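Peridinin-chlorophyll A protein (PDB 2C9E) binds peridinin, chlorophyll a and a galactolipid, and probably works as a water-soluble antenna that captures blue-green light. Local coordinates at residues D220-D223 and K224-V228; A73-S76 and A77-N80; V317-T320 and S321-S325; P201-S204 and K205-T209. One frame throughout, in Å; residues are numbered along the deposited sequence.

Contact 1. Residues D220-D223 and K224-V228. With MG (magnesium ion), chain L.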
# COMPACT_ATOMS: atom_id res chain seq x y z
N ASP A 220 -12.98 2.59 -7.07
CA ASP A 220 -13.93 2.68 -5.98
C ASP A 220 -13.49 1.83 -4.82
O ASP A 220 -13.66 2.19 -3.65
CB ASP A 220 -15.33 2.24 -6.40
CG ASP A 220 -16.34 2.48 -5.29
OD1 ASP A 220 -16.55 3.67 -4.99
OD2 ASP A 220 -16.88 1.52 -4.69
N GLY A 221 -12.95 0.67 -5.16
CA GLY A 221 -12.45 -0.21 -4.11
C GLY A 221 -11.30 0.46 -3.38
O GLY A 221 -11.22 0.44 -2.15
N ILE A 222 -10.40 1.09 -4.13
CA ILE A 222 -9.25 1.75 -3.49
C ILE A 222 -9.76 2.86 -2.59
O ILE A 222 -9.27 3.06 -1.47
CB ILE A 222 -8.30 2.39 -4.50
CG1 ILE A 222 -7.67 1.29 -5.40
CG2 ILE A 222 -7.26 3.26 -3.76
CD1 ILE A 222 -6.87 0.22 -4.61
N ASP A 223 -10.73 3.61 -3.11
CA ASP A 223 -11.29 4.72 -2.39
C ASP A 223 -11.93 4.25 -1.09
O ASP A 223 -11.69 4.85 -0.04
CB ASP A 223 -12.32 5.44 -3.25
CG ASP A 223 -12.68 6.77 -2.68
OD1 ASP A 223 -11.87 7.25 -1.86
OD2 ASP A 223 -13.74 7.34 -3.03
N LYS A 224 -12.74 3.19 -1.15
CA LYS A 224 -13.38 2.68 0.05
C LYS A 224 -12.36 2.21 1.05
O LYS A 224 -12.57 2.31 2.27
CB LYS A 224 -14.34 1.52 -0.29
CG LYS A 224 -15.79 1.98 -0.68
CD LYS A 224 -16.63 0.79 -1.09
CE LYS A 224 -18.07 1.20 -1.39
NZ LYS A 224 -18.14 2.32 -2.41
N THR A 225 -11.24 1.67 0.54
CA THR A 225 -10.18 1.16 1.41
C THR A 225 -9.51 2.33 2.14
O THR A 225 -9.19 2.25 3.34
CB THR A 225 -9.15 0.36 0.56
OG1 THR A 225 -9.82 -0.76 -0.03
CG2 THR A 225 -8.03 -0.18 1.39
N LEU A 226 -9.24 3.41 1.42
CA LEU A 226 -8.63 4.55 2.05
C LEU A 226 -9.61 5.11 3.11
O LEU A 226 -9.23 5.42 4.20
CB LEU A 226 -8.31 5.62 1.00
CG LEU A 226 -7.23 5.24 -0.00
CD1 LEU A 226 -6.76 6.55 -0.67
CD2 LEU A 226 -6.05 4.49 0.71
N GLU A 227 -10.88 5.20 2.72
CA GLU A 227 -11.98 5.69 3.55
C GLU A 227 -11.97 4.86 4.83
O GLU A 227 -11.94 5.43 5.92
CB GLU A 227 -13.30 5.53 2.74
CG GLU A 227 -14.64 5.96 3.39
CD GLU A 227 -15.90 5.46 2.59
OE1 GLU A 227 -15.92 5.51 1.32
OE2 GLU A 227 -16.88 5.02 3.23
N VAL A 228 -11.96 3.53 4.73
CA VAL A 228 -11.89 2.67 5.93
C VAL A 228 -10.62 2.96 6.75
O VAL A 228 -10.66 2.99 8.00
CB VAL A 228 -11.90 1.17 5.57
CG1 VAL A 228 -11.35 0.35 6.68
CG2 VAL A 228 -13.30 0.74 5.29
MG MG L . -13.26 9.31 -1.45
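Lys224 meets the flat carboxylate of Asp220 through the syn lone pair of OD2, with NZ 2.7 Å from that oxygen in a salt bridge; the other oxygen, OD1, is taken by Lys78, just past helix 60-77. The second flat group, the peptide carbonyl of Gly221, is gripped from opposite faces of its plane: Thr225 N approaches on one side at 3.0 Å from Gly221 O, and Thr225 OG1 on the other at 2.8 Å from the same oxygen, 36° above the plane. Two bonds thus hold one buried oxygen, and the threonine hydroxyl is turned back onto its own helix. The Asp223 carboxylate chelates the magnesium ion with both oxygens, OD1 at 2.5 Å and OD2 at 2.6 Å from the metal; OD2 also accepts from Lys78 NZ, and Ser71 and Asp75 complete the site. The Lys224 chain runs straight as far as CE and bends only at its last torsion (chi4 53°), which swings NZ over to Asp220. A leucine here would probably leave Asp220 OD2 without its ammonium mate, the carboxylate then held on the OD1 side by Lys78. Away from the charges, Ile222 CG2 packs 4.2 Å from Leu226 CG beside a chlorophyll a. Along this helix, then, an acidic face is probably stabilised by Lys224, Lys78 and the metal together, which would keep both aspartates ionised.

Contact 2. Residues A73-S76 and A77-N80. Unlike the reference sequence in segment 77-80: Lys79 (reference Thr). With MG (magnesium ion), chain L; PID (peridinin), chain F.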
# COMPACT_ATOMS: atom_id res chain seq x y z
N ALA A 73 -9.56 12.96 -4.12
CA ALA A 73 -9.34 13.04 -5.55
C ALA A 73 -10.02 11.89 -6.26
O ALA A 73 -10.49 12.05 -7.40
CB ALA A 73 -7.85 13.08 -5.86
N LEU A 74 -10.12 10.75 -5.58
CA LEU A 74 -10.78 9.59 -6.19
C LEU A 74 -12.28 9.91 -6.43
O LEU A 74 -12.86 9.53 -7.45
CB LEU A 74 -10.62 8.35 -5.30
CG LEU A 74 -9.20 7.73 -5.34
CD1 LEU A 74 -9.06 6.69 -4.24
CD2 LEU A 74 -8.99 7.07 -6.75
N ASP A 75 -12.88 10.64 -5.49
CA ASP A 75 -14.28 11.06 -5.65
C ASP A 75 -14.53 11.66 -7.06
O ASP A 75 -15.57 11.42 -7.65
CB ASP A 75 -14.66 12.08 -4.57
CG ASP A 75 -14.79 11.45 -3.17
OD1 ASP A 75 -14.98 10.21 -3.04
OD2 ASP A 75 -14.73 12.21 -2.18
N SER A 76 -13.58 12.44 -7.59
CA SER A 76 -13.77 13.02 -8.93
C SER A 76 -13.26 12.11 -10.06
O SER A 76 -13.80 12.10 -11.18
CB SER A 76 -13.10 14.42 -9.04
OG SER A 76 -11.67 14.41 -8.85
N ALA A 77 -12.23 11.32 -9.77
CA ALA A 77 -11.65 10.47 -10.78
C ALA A 77 -12.53 9.31 -11.14
O ALA A 77 -12.69 8.98 -12.31
CB ALA A 77 -10.29 9.94 -10.29
N LYS A 78 -13.12 8.69 -10.13
CA LYS A 78 -13.88 7.48 -10.38
C LYS A 78 -15.18 7.64 -11.09
O LYS A 78 -15.90 6.65 -11.25
CB LYS A 78 -14.05 6.65 -9.08
CG LYS A 78 -14.92 7.24 -7.97
CD LYS A 78 -14.97 6.28 -6.78
CE LYS A 78 -15.70 6.88 -5.61
NZ LYS A 78 -15.71 5.96 -4.44
N LYS A 79 -15.47 8.85 -11.55
CA LYS A 79 -16.69 9.12 -12.29
C LYS A 79 -16.43 9.10 -13.82
O LYS A 79 -17.36 8.88 -14.60
CB LYS A 79 -17.22 10.50 -11.94
CG LYS A 79 -16.75 11.53 -12.98
CD LYS A 79 -16.27 12.78 -12.33
CE LYS A 79 -15.45 13.60 -13.30
NZ LYS A 79 -15.03 14.83 -12.56
N ASN A 80 -15.20 9.39 -14.26
CA ASN A 80 -14.87 9.36 -15.68
C ASN A 80 -14.08 8.09 -16.05
O ASN A 80 -13.43 7.46 -15.19
CB ASN A 80 -14.14 10.65 -16.11
CG ASN A 80 -12.82 10.85 -15.39
OD1 ASN A 80 -11.87 10.13 -15.63
ND2 ASN A 80 -12.76 11.86 -14.52
MG MG L . -13.26 9.31 -1.45
C1 PID F . 14.98 13.95 -2.15
C2 PID F . 16.34 14.28 -1.52
C3 PID F . 16.30 14.03 -0.02
C4 PID F . 15.24 14.94 0.60
C5 PID F . 13.81 14.60 0.15
C6 PID F . 13.70 14.17 -1.33
C7 PID F . 12.45 14.40 -1.91
C8 PID F . 11.68 13.46 -2.61
C9 PID F . 10.42 13.71 -3.16
C10 PID F . 9.69 14.89 -3.12
C11 PID F . 9.63 12.81 -3.75
C12 PID F . 8.46 13.37 -4.06
C13 PID F . 7.39 12.72 -4.68
C14 PID F . 6.15 13.26 -5.02
C15 PID F . 5.19 12.44 -5.63
C16 PID F . 3.90 12.83 -6.01
C17 PID F . 3.01 11.93 -6.60
C18 PID F . 1.71 12.30 -6.94
C19 PID F . 0.78 11.44 -7.51
C20 PID F . -0.51 11.90 -7.78
C21 PID F . -1.56 11.14 -8.30
C22 PID F . -2.82 11.73 -8.48
C23 PID F . -3.84 11.06 -8.94
C24 PID F . -4.87 10.35 -9.32
C25 PID F . -5.76 9.58 -8.33
C26 PID F . -5.74 8.10 -8.73
C27 PID F . -6.08 7.88 -10.21
C28 PID F . -5.19 8.70 -11.15
C29 PID F . -5.22 10.20 -10.80
C30 PID F . -6.78 5.60 -10.20
C31 PID F . -6.59 4.13 -10.60
CM1 PID F . 14.94 14.09 -3.67
CM2 PID F . 12.96 15.84 0.44
CM3 PID F . 13.33 13.47 1.06
CM4 PID F . 5.82 14.72 -4.71
CM5 PID F . -1.37 9.66 -8.65
CM6 PID F . -5.20 9.66 -6.91
CM7 PID F . -7.18 10.14 -8.34
CM8 PID F . -4.22 10.95 -11.68
O1 PID F . 14.24 12.86 -1.58
O2 PID F . 17.57 14.33 0.58
O3 PID F . 10.06 15.95 -2.63
O4 PID F . 8.46 14.68 -3.68
O5 PID F . -6.55 10.71 -10.98
O6 PID F . -5.81 6.50 -10.51
O7 PID F . -7.83 5.96 -9.68
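Lys78 lays its aliphatic chain back alongside the last helical turn, its CG 3.1 Å from the carbonyl oxygen of Leu74, while the Leu74 side chain leaves the helix on a different course, toward the peridinin. The lysine can do this because CG sits between the backbone N and the carbonyl carbon (chi1 67°) and the chain is fully extended beyond it. NZ is thereby brought near Asp75, 4.5 Å from Asp75 OD1 and not in contact with it, and finds its partners in Asp220 and Asp223 of helix 215-231. Asp75 itself turns one oxygen to the magnesium ion, OD1 at 2.5 Å from the metal, so the aspartate and the lysine reach the same acidic metal site from positions three residues apart. This is the C-terminal end of helix 60-77: Lys78 N still bonds to Leu74 O, but Lys78 is the first residue to leave helical backbone angles, and a type I beta turn from Ala77 to Asn80 leads the chain away. On the pigment side, Leu74 CD2 comes within 3.3 Å of O7, the acetate carbonyl oxygen of the peridinin, and the methyl groups of Ala73 and Ala77, one turn apart, share its ring methyl CM7; Ala77 CB lies 3.7 Å from that carbon. Ser76 faces elsewhere. Its OG is hydrogen-bonded to Asp89 and to the backbone N of Ser86, tying the helix end to the start of helix 87-102, whereas the modelled course of the Lys79 side chain over Ser76 O is doubtful.

Contact 3. Residues V317-T320 and S321-S325. With PID (peridinin), chain J.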
# COMPACT_ATOMS: atom_id res chain seq x y z
N VAL A 317 -13.52 -17.06 11.55
CA VAL A 317 -14.82 -16.58 12.01
C VAL A 317 -14.74 -16.27 13.52
O VAL A 317 -15.23 -15.25 13.97
CB VAL A 317 -16.00 -17.61 11.78
CG1 VAL A 317 -17.33 -16.99 12.28
CG2 VAL A 317 -16.17 -17.93 10.28
N ALA A 318 -14.11 -17.12 14.29
CA ALA A 318 -14.01 -16.87 15.74
C ALA A 318 -13.32 -15.55 16.05
O ALA A 318 -13.73 -14.83 16.95
CB ALA A 318 -13.28 -18.04 16.44
N LEU A 319 -12.26 -15.24 15.31
CA LEU A 319 -11.52 -14.00 15.52
C LEU A 319 -12.39 -12.81 15.08
O LEU A 319 -12.47 -11.80 15.78
CB LEU A 319 -10.20 -14.02 14.71
CG LEU A 319 -9.34 -12.74 14.68
CD1 LEU A 319 -8.63 -12.53 15.99
CD2 LEU A 319 -8.29 -12.90 13.61
N THR A 320 -13.04 -12.92 13.94
CA THR A 320 -13.91 -11.85 13.47
C THR A 320 -14.90 -11.39 14.57
O THR A 320 -15.10 -10.18 14.78
CB THR A 320 -14.67 -12.32 12.24
OG1 THR A 320 -13.81 -12.24 11.10
CG2 THR A 320 -15.88 -11.49 12.01
N SER A 321 -15.49 -12.35 15.28
CA SER A 321 -16.43 -12.08 16.39
C SER A 321 -15.79 -11.42 17.61
O SER A 321 -16.35 -10.49 18.18
CB SER A 321 -17.08 -13.39 16.81
OG SER A 321 -17.86 -13.89 15.74
N ALA A 322 -14.62 -11.90 18.02
CA ALA A 322 -13.91 -11.32 19.16
C ALA A 322 -13.61 -9.86 18.84
O ALA A 322 -13.83 -8.97 19.66
CB ALA A 322 -12.62 -12.08 19.40
N VAL A 323 -13.11 -9.61 17.64
CA VAL A 323 -12.81 -8.24 17.21
C VAL A 323 -14.10 -7.40 17.20
O VAL A 323 -14.11 -6.27 17.69
CB VAL A 323 -12.12 -8.23 15.80
CG1 VAL A 323 -11.90 -6.79 15.32
CG2 VAL A 323 -10.76 -8.98 15.87
N ALA A 324 -15.17 -7.92 16.62
CA ALA A 324 -16.41 -7.16 16.61
C ALA A 324 -16.80 -6.80 18.04
O ALA A 324 -17.39 -5.74 18.27
CB ALA A 324 -17.52 -7.96 15.95
N SER A 325 -16.49 -7.68 19.00
CA SER A 325 -16.77 -7.39 20.41
C SER A 325 -15.52 -6.75 20.99
O SER A 325 -14.76 -7.41 21.68
CB SER A 325 -17.05 -8.66 21.20
OG SER A 325 -18.24 -9.29 20.76
C1 PID J . -16.16 -8.72 9.85
C2 PID J . -17.61 -8.44 10.26
C3 PID J . -17.74 -6.96 10.64
C4 PID J . -16.87 -6.75 11.88
C5 PID J . -15.38 -6.82 11.54
C6 PID J . -15.04 -7.96 10.57
C7 PID J . -13.74 -8.48 10.67
C8 PID J . -12.81 -8.62 9.64
C9 PID J . -11.52 -9.12 9.83
C10 PID J . -10.94 -9.54 11.02
C11 PID J . -10.58 -9.25 8.88
C12 PID J . -9.46 -9.72 9.44
C13 PID J . -8.26 -9.93 8.76
C14 PID J . -7.07 -10.42 9.30
C15 PID J . -5.97 -10.56 8.45
C16 PID J . -4.70 -11.01 8.81
C17 PID J . -3.69 -11.10 7.86
C18 PID J . -2.40 -11.53 8.18
C19 PID J . -1.36 -11.60 7.25
C20 PID J . -0.08 -11.98 7.65
C21 PID J . 1.04 -12.05 6.82
C22 PID J . 2.28 -12.40 7.36
C23 PID J . 3.37 -12.43 6.65
C24 PID J . 4.47 -12.42 5.93
C25 PID J . 5.36 -11.17 5.82
C26 PID J . 5.68 -10.90 4.34
C27 PID J . 6.23 -12.15 3.63
C28 PID J . 5.25 -13.32 3.73
C29 PID J . 4.91 -13.68 5.18
C30 PID J . 7.40 -11.19 1.80
C31 PID J . 7.54 -10.93 0.29
CM1 PID J . -15.94 -10.13 9.30
CM2 PID J . -14.66 -6.97 12.88
CM3 PID J . -14.99 -5.48 10.91
CM4 PID J . -6.96 -10.79 10.78
CM5 PID J . 0.95 -11.80 5.32
CM6 PID J . 4.65 -9.93 6.37
CM7 PID J . 6.66 -11.39 6.59
CM8 PID J . 3.85 -14.78 5.17
O1 PID J . -15.44 -7.66 9.22
O2 PID J . -19.10 -6.60 10.91
O3 PID J . -11.47 -9.52 12.13
O4 PID J . -9.65 -9.93 10.78
O5 PID J . 6.08 -14.18 5.82
O6 PID J . 6.31 -11.88 2.22
O7 PID J . 8.26 -10.80 2.59
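Leu319 slants across Val323 one turn further along the helix, its CD1 4.1 Å from Val323 CG2, and the two together lay an apolar strip against the peridinin. The other leucine branch, CD2, reaches out to the pigment's polyene methyl CM4 at 3.8 Å. Val323 divides its branches differently: with CG1 anti to the backbone N (chi1 176°), that methyl meets CM2 on the six-membered ring that carries the epoxide at 3.7 Å, while CG2 lies against the leucine and also nears the lactone oxygen O3. Thr320 meets the same ring at another methyl: its CG2 presses to within 3.0 Å of CM1, a tight fit; its OG1 lies 3.5 Å from CM1 and bonds weakly to Phe316 O. Replacing Thr320 by a glycine removes both branches and would probably open a gap against CM1, setting that end of the pigment looser. All of this happens on the last turns of helix 306-324, near the C-terminus of this all-helical shell around its pigments. The regular four-residue bonds persist to the end, with Val323 N on Leu319 O at 2.9 Å and Ala324 N on Thr320 O, and Ser325 is the first residue to leave helical backbone angles. Neighbouring helices are reached as well: Leu319 and Ala322 touch helix 176-192, and Val323 packs on Ala272 and Ala276 of helix 261-276.

Contact 4. Residues P201-S204 and K205-T209. With PID (peridinin), chain H.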
# COMPACT_ATOMS: atom_id res chain seq x y z
N PRO A 201 1.64 -16.63 -7.81
CA PRO A 201 0.98 -16.60 -9.11
C PRO A 201 -0.42 -15.96 -9.16
O PRO A 201 -0.67 -15.10 -10.01
CB PRO A 201 0.99 -18.07 -9.54
CG PRO A 201 1.09 -18.85 -8.20
CD PRO A 201 2.09 -17.99 -7.46
N GLU A 202 -1.32 -16.36 -8.27
CA GLU A 202 -2.67 -15.78 -8.27
C GLU A 202 -2.68 -14.25 -7.99
O GLU A 202 -3.37 -13.49 -8.66
CB GLU A 202 -3.58 -16.46 -7.21
CG GLU A 202 -3.75 -17.95 -7.35
CD GLU A 202 -2.49 -18.74 -6.93
OE1 GLU A 202 -1.57 -18.13 -6.29
OE2 GLU A 202 -2.44 -19.98 -7.23
N ILE A 203 -1.90 -13.82 -7.00
CA ILE A 203 -1.87 -12.41 -6.61
C ILE A 203 -1.23 -11.57 -7.69
O ILE A 203 -1.70 -10.46 -8.00
CB ILE A 203 -1.11 -12.27 -5.25
CG1 ILE A 203 -1.94 -12.95 -4.15
CG2 ILE A 203 -0.89 -10.79 -4.87
CD1 ILE A 203 -3.09 -12.08 -3.66
N SER A 204 -0.17 -12.10 -8.31
CA SER A 204 0.48 -11.35 -9.37
C SER A 204 -0.47 -11.21 -10.54
O SER A 204 -0.61 -10.11 -11.11
CB SER A 204 1.75 -12.05 -9.86
OG SER A 204 2.76 -11.90 -8.89
N LYS A 205 -1.13 -12.31 -10.90
CA LYS A 205 -2.01 -12.19 -12.03
C LYS A 205 -3.13 -11.18 -11.75
O LYS A 205 -3.46 -10.39 -12.63
CB LYS A 205 -2.55 -13.56 -12.47
CG LYS A 205 -3.46 -13.51 -13.72
CD LYS A 205 -3.00 -12.55 -14.86
CE LYS A 205 -2.08 -13.18 -15.96
NZ LYS A 205 -0.61 -13.41 -15.61
N TYR A 206 -3.65 -11.17 -10.51
CA TYR A 206 -4.71 -10.22 -10.12
C TYR A 206 -4.22 -8.77 -10.28
O TYR A 206 -4.87 -7.93 -10.92
CB TYR A 206 -5.12 -10.48 -8.67
CG TYR A 206 -6.29 -9.62 -8.22
CD1 TYR A 206 -7.58 -9.92 -8.62
CD2 TYR A 206 -6.07 -8.44 -7.49
CE1 TYR A 206 -8.65 -9.06 -8.33
CE2 TYR A 206 -7.15 -7.57 -7.17
CZ TYR A 206 -8.43 -7.89 -7.60
OH TYR A 206 -9.48 -7.06 -7.28
N ILE A 207 -3.05 -8.48 -9.72
CA ILE A 207 -2.48 -7.16 -9.82
C ILE A 207 -2.26 -6.73 -11.28
O ILE A 207 -2.53 -5.59 -11.66
CB ILE A 207 -1.14 -7.11 -9.05
CG1 ILE A 207 -1.41 -7.26 -7.53
CG2 ILE A 207 -0.35 -5.86 -9.44
CD1 ILE A 207 -0.12 -7.40 -6.70
N GLU A 208 -1.77 -7.65 -12.10
CA GLU A 208 -1.53 -7.36 -13.51
C GLU A 208 -2.78 -7.06 -14.38
O GLU A 208 -2.78 -6.16 -15.26
CB GLU A 208 -0.83 -8.55 -14.15
CG GLU A 208 -0.34 -8.26 -15.53
CD GLU A 208 0.04 -9.51 -16.33
OE1 GLU A 208 0.52 -10.53 -15.75
OE2 GLU A 208 -0.14 -9.45 -17.55
N THR A 209 -3.85 -7.80 -14.11
CA THR A 209 -5.03 -7.70 -14.95
C THR A 209 -6.34 -7.24 -14.34
O THR A 209 -7.26 -6.95 -15.07
CB THR A 209 -5.35 -9.08 -15.56
OG1 THR A 209 -5.69 -9.95 -14.48
CG2 THR A 209 -4.12 -9.71 -16.31
C1 PID H . -13.09 -19.81 0.09
C2 PID H . -14.40 -20.57 -0.08
C3 PID H . -15.04 -20.90 1.28
C4 PID H . -14.04 -21.69 2.12
C5 PID H . -12.75 -20.94 2.48
C6 PID H . -12.23 -20.05 1.34
C7 PID H . -10.84 -19.88 1.30
C8 PID H . -10.19 -18.65 1.34
C9 PID H . -8.81 -18.44 1.30
C10 PID H . -7.79 -19.39 1.22
C11 PID H . -8.22 -17.25 1.23
C12 PID H . -6.91 -17.41 1.09
C13 PID H . -6.02 -16.36 0.82
C14 PID H . -4.64 -16.43 0.63
C15 PID H . -3.95 -15.26 0.32
C16 PID H . -2.59 -15.14 0.03
C17 PID H . -2.05 -13.90 -0.28
C18 PID H . -0.72 -13.71 -0.64
C19 PID H . -0.21 -12.45 -0.96
C20 PID H . 1.10 -12.28 -1.39
C21 PID H . 1.67 -11.06 -1.76
C22 PID H . 2.98 -11.09 -2.25
C23 PID H . 3.69 -10.09 -2.71
C24 PID H . 4.40 -9.18 -3.33
C25 PID H . 5.41 -8.26 -2.63
C26 PID H . 5.49 -6.88 -3.29
C27 PID H . 5.59 -6.96 -4.83
C28 PID H . 4.30 -7.63 -5.32
C29 PID H . 4.27 -9.09 -4.86
C30 PID H . 6.87 -5.10 -5.60
C31 PID H . 6.97 -3.75 -6.33
CM1 PID H . -12.38 -19.52 -1.23
CM2 PID H . -11.75 -22.04 2.84
CM3 PID H . -13.02 -20.08 3.72
CM4 PID H . -3.87 -17.75 0.79
CM5 PID H . 0.95 -9.72 -1.55
CM6 PID H . 5.04 -8.09 -1.16
CM7 PID H . 6.79 -8.93 -2.74
CM8 PID H . 2.98 -9.75 -5.33
O1 PID H . -13.00 -18.85 1.15
O2 PID H . -16.14 -21.78 1.03
O3 PID H . -7.92 -20.61 1.26
O4 PID H . -6.60 -18.74 1.10
O5 PID H . 5.40 -9.73 -5.46
O6 PID H . 5.64 -5.67 -5.46
O7 PID H . 7.88 -5.64 -5.15
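Ile203 and Ile207 take nearly the same first torsion (chi1 -67° in Ile203), with CG1 beside the backbone N and CG2 anti to it, but the second torsions differ. Ile207 is extended at chi2 (173°), which sends CD1 back along the helix to lie 3.9 Å from Ile203 CG2. This is the opening of helix 201-213, started by Pro201, and the residues stand one turn apart on the side that faces the pigments inside the helical shell. Ile203 packs against the conjugated chain of a peridinin: CG1 is 3.7 Å from C19, and CG2, besides touching Ile207, lies 3.9 Å from the methyl CM5. One chlorophyll a touches both isoleucines, so Ile203 is in contact with both kinds of pigment.

Tyr206, one residue before Ile207, swings its ring out of the helix toward another chlorophyll a, which also touches Ile203, and toward Leu296 of helix 293-302, and its OH is hydrogen-bonded to Pro291 O. Ser204 OG bonds to Ala34 O, which joins this helix to helix 28-39. On the outer flank, Lys205 curls its chain through three bent torsions so that NZ comes down on Glu208 from above the carboxylate plane, making a salt bridge of 3.1 Å from NZ to OE1. Further on, Lys205 O is held by two donors of one residue: Thr209 N at 3.0 Å from it, and Thr209 OG1 at 2.9 Å from it, the hydroxyl standing 39° above the carbonyl plane.

Overall arrangement
Contacts 1 and 2 meet directly: their centres are 12 Å apart, both bind the one magnesium ion, and Lys78 of contact 2 reaches across to the aspartates of contact 1, its NZ 2.5 Å from Asp220 OD1. Leu74 also packs on Ile222, so helix 60-77 with the loop after it joins helix 215-231 through both salt bridges and apolar packing. Contact 4 lies on the helix just before that of contact 1, about 20 Å away between centres, and both help line the same chlorophyll pocket. Contact 3 stands apart, about 34 Å from contact 2 between centres, far from the metal. Contacts 2, 3 and 4 each press on a different peridinin.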